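Local coordinates for protein BSU-2 beta-lactamase (Bacillus subtilis, PDB 6W5E) that probably hydrolyses the amide bond of beta-lactam antibiotics as a class D beta-lactamase of a Gram-positive bacterium, at residues A[106-109]-A[110-113]. Residues are numbered along the deposited sequence; the frame is centred on the assembly and turned at random.
Sequences REFE and SWNR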
loop_
_atom_site.group_PDB
_atom_site.type_symbol
_atom_site.label_atom_id
_atom_site.label_comp_id
_atom_site.label_asym_id
_atom_site.label_seq_id
_atom_site.Cartn_x
_atom_site.Cartn_y
_atom_site.Cartn_z
ATOM N N ARG A 106 -10.842 -9.317 -18.431
ATOM C CA ARG A 106 -10.544 -7.961 -18.003
ATOM C C ARG A 106 -9.132 -7.567 -18.440
ATOM O O ARG A 106 -8.452 -8.310 -19.159
ATOM C CB ARG A 106 -10.806 -7.817 -16.501
ATOM C CG ARG A 106 -12.286 -7.925 -16.166
ATOM C CD ARG A 106 -12.568 -7.772 -14.684
ATOM N NE ARG A 106 -14.004 -7.815 -14.423
ATOM C CZ ARG A 106 -14.686 -8.922 -14.148
ATOM N NH1 ARG A 106 -14.059 -10.091 -14.078
ATOM N NH2 ARG A 106 -15.995 -8.861 -13.932
ATOM N N GLU A 107 -8.682 -6.397 -17.971
ATOM C CA GLU A 107 -7.540 -5.729 -18.592
ATOM C C GLU A 107 -6.259 -6.552 -18.486
ATOM O O GLU A 107 -5.438 -6.548 -19.410
ATOM C CB GLU A 107 -7.351 -4.334 -17.989
ATOM C CG GLU A 107 -6.199 -3.554 -18.608
ATOM C CD GLU A 107 -5.968 -2.209 -17.945
ATOM O OE1 GLU A 107 -6.819 -1.783 -17.136
ATOM O OE2 GLU A 107 -4.934 -1.570 -18.244
ATOM N N PHE A 108 -6.061 -7.258 -17.378
ATOM C CA PHE A 108 -4.841 -8.023 -17.151
ATOM C C PHE A 108 -5.178 -9.501 -17.063
ATOM O O PHE A 108 -6.102 -9.890 -16.340
ATOM C CB PHE A 108 -4.127 -7.549 -15.882
ATOM C CG PHE A 108 -3.698 -6.111 -15.940
ATOM C CD1 PHE A 108 -2.548 -5.748 -16.624
ATOM C CD2 PHE A 108 -4.447 -5.122 -15.325
ATOM C CE1 PHE A 108 -2.151 -4.421 -16.689
ATOM C CE2 PHE A 108 -4.055 -3.793 -15.385
ATOM C CZ PHE A 108 -2.905 -3.444 -16.069
ATOM N N GLU A 109 -4.427 -10.325 -17.796
ATOM C CA GLU A 109 -4.737 -11.752 -17.815
ATOM C C GLU A 109 -4.612 -12.383 -16.430
ATOM O O GLU A 109 -5.314 -13.359 -16.132
ATOM C CB GLU A 109 -3.886 -12.483 -18.855
ATOM C CG GLU A 109 -4.172 -13.985 -18.966
ATOM C CD GLU A 109 -5.613 -14.308 -19.370
ATOM O OE1 GLU A 109 -6.354 -13.394 -19.802
ATOM O OE2 GLU A 109 -6.005 -15.490 -19.247
ATOM N N SER A 110 -3.752 -11.838 -15.561
ATOM C CA SER A 110 -3.639 -12.368 -14.204
ATOM C C SER A 110 -4.920 -12.183 -13.400
ATOM O O SER A 110 -5.083 -12.826 -12.359
ATOM C CB SER A 110 -2.467 -11.714 -13.467
ATOM O OG SER A 110 -2.725 -10.339 -13.250
ATOM N N TRP A 111 -5.822 -11.312 -13.852
ATOM C CA TRP A 111 -7.114 -11.127 -13.205
ATOM C C TRP A 111 -8.148 -12.145 -13.655
ATOM O O TRP A 111 -9.178 -12.298 -12.984
ATOM C CB TRP A 111 -7.664 -9.746 -13.557
ATOM C CG TRP A 111 -6.877 -8.591 -12.996
ATOM C CD1 TRP A 111 -5.758 -8.653 -12.208
ATOM C CD2 TRP A 111 -7.162 -7.199 -13.181
ATOM N NE1 TRP A 111 -5.343 -7.380 -11.887
ATOM C CE2 TRP A 111 -6.180 -6.472 -12.481
ATOM C CE3 TRP A 111 -8.152 -6.498 -13.880
ATOM C CZ2 TRP A 111 -6.167 -5.083 -12.446
ATOM C CZ3 TRP A 111 -8.132 -5.117 -13.849
ATOM C CH2 TRP A 111 -7.146 -4.424 -13.142
ATOM N N ASN A 112 -7.913 -12.814 -14.784
ATOM C CA ASN A 112 -8.922 -13.653 -15.432
ATOM C C ASN A 112 -8.805 -15.107 -14.970
ATOM O O ASN A 112 -8.555 -16.031 -15.740
ATOM C CB ASN A 112 -8.817 -13.532 -16.949
ATOM C CG ASN A 112 -8.951 -12.102 -17.428
ATOM O OD1 ASN A 112 -9.669 -11.303 -16.825
ATOM N ND2 ASN A 112 -8.269 -11.770 -18.526
ATOM N N ARG A 113 -9.012 -15.284 -13.669
ATOM C CA ARG A 113 -8.859 -16.565 -12.997
ATOM C C ARG A 113 -9.511 -16.431 -11.627
ATOM O O ARG A 113 -9.759 -15.321 -11.146
ATOM C CB ARG A 113 -7.373 -16.922 -12.844
ATOM C CG ARG A 113 -6.643 -15.975 -11.879
ATOM C CD ARG A 113 -5.190 -16.352 -11.595
ATOM N NE ARG A 113 -4.339 -16.200 -12.771
ATOM C CZ ARG A 113 -3.046 -15.881 -12.733
ATOM N NH1 ARG A 113 -2.363 -15.773 -13.864
ATOM N NH2 ARG A 113 -2.438 -15.667 -11.573
HETATM O O HOH W 1 -11.232 -10.780 -14.416
HETATM O O HOH W 2 -4.961 -15.915 -15.595
HETATM O O HOH W 3 -8.461 -16.305 -18.646
#
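F108 packs on one face of the W111 indole in an edge-to-face (T-shaped) pair: the F108 ring turns its edge to the six-membered ring, centroids 4.9 Å apart and planes at 68°. The touch is made by F108 CD2, 3.4 Å from W111 CZ2, while F108 CB stands almost straight over the five-membered ring, a CH-pi contact 4.0 Å from its centroid. R106 CB meets the indole at its edge, and E107 CG lies over one face of the F108 ring. The 3-10 turn brings F108 and W111 together and, with CG anti to the carbonyl carbon in each, their side chains run side by side in the same direction.

N112, buried, uses both ends of its amide. OD1 accepts the backbone N of R106 at 2.8 Å and also lies 2.9 Å from water 1, which may donate to it and to which R106 NH1 donates in turn. ND2 reaches E109 OE1 at 2.8 Å, nearly straight (167°); the carboxylate oxygen lies in the amide plane but is approached from above its own plane, the carboxylate and amide planes being 70° apart. These bonds fix the amide's rotation. Water 3 links E109 OE2 to N112 O, and water 2 joins E109 O to R113 NE. W111 N to F108 O and N112 N to E109 O close the 3-10 turn, and N112 then centres an inverse gamma turn.

The loop connects strands 98-99 and 115-116: R106 forms a salt bridge with D102, W111 NE1 binds E123 O, and helix 126-136 is touched by R106 through W127 and by W111 through I126.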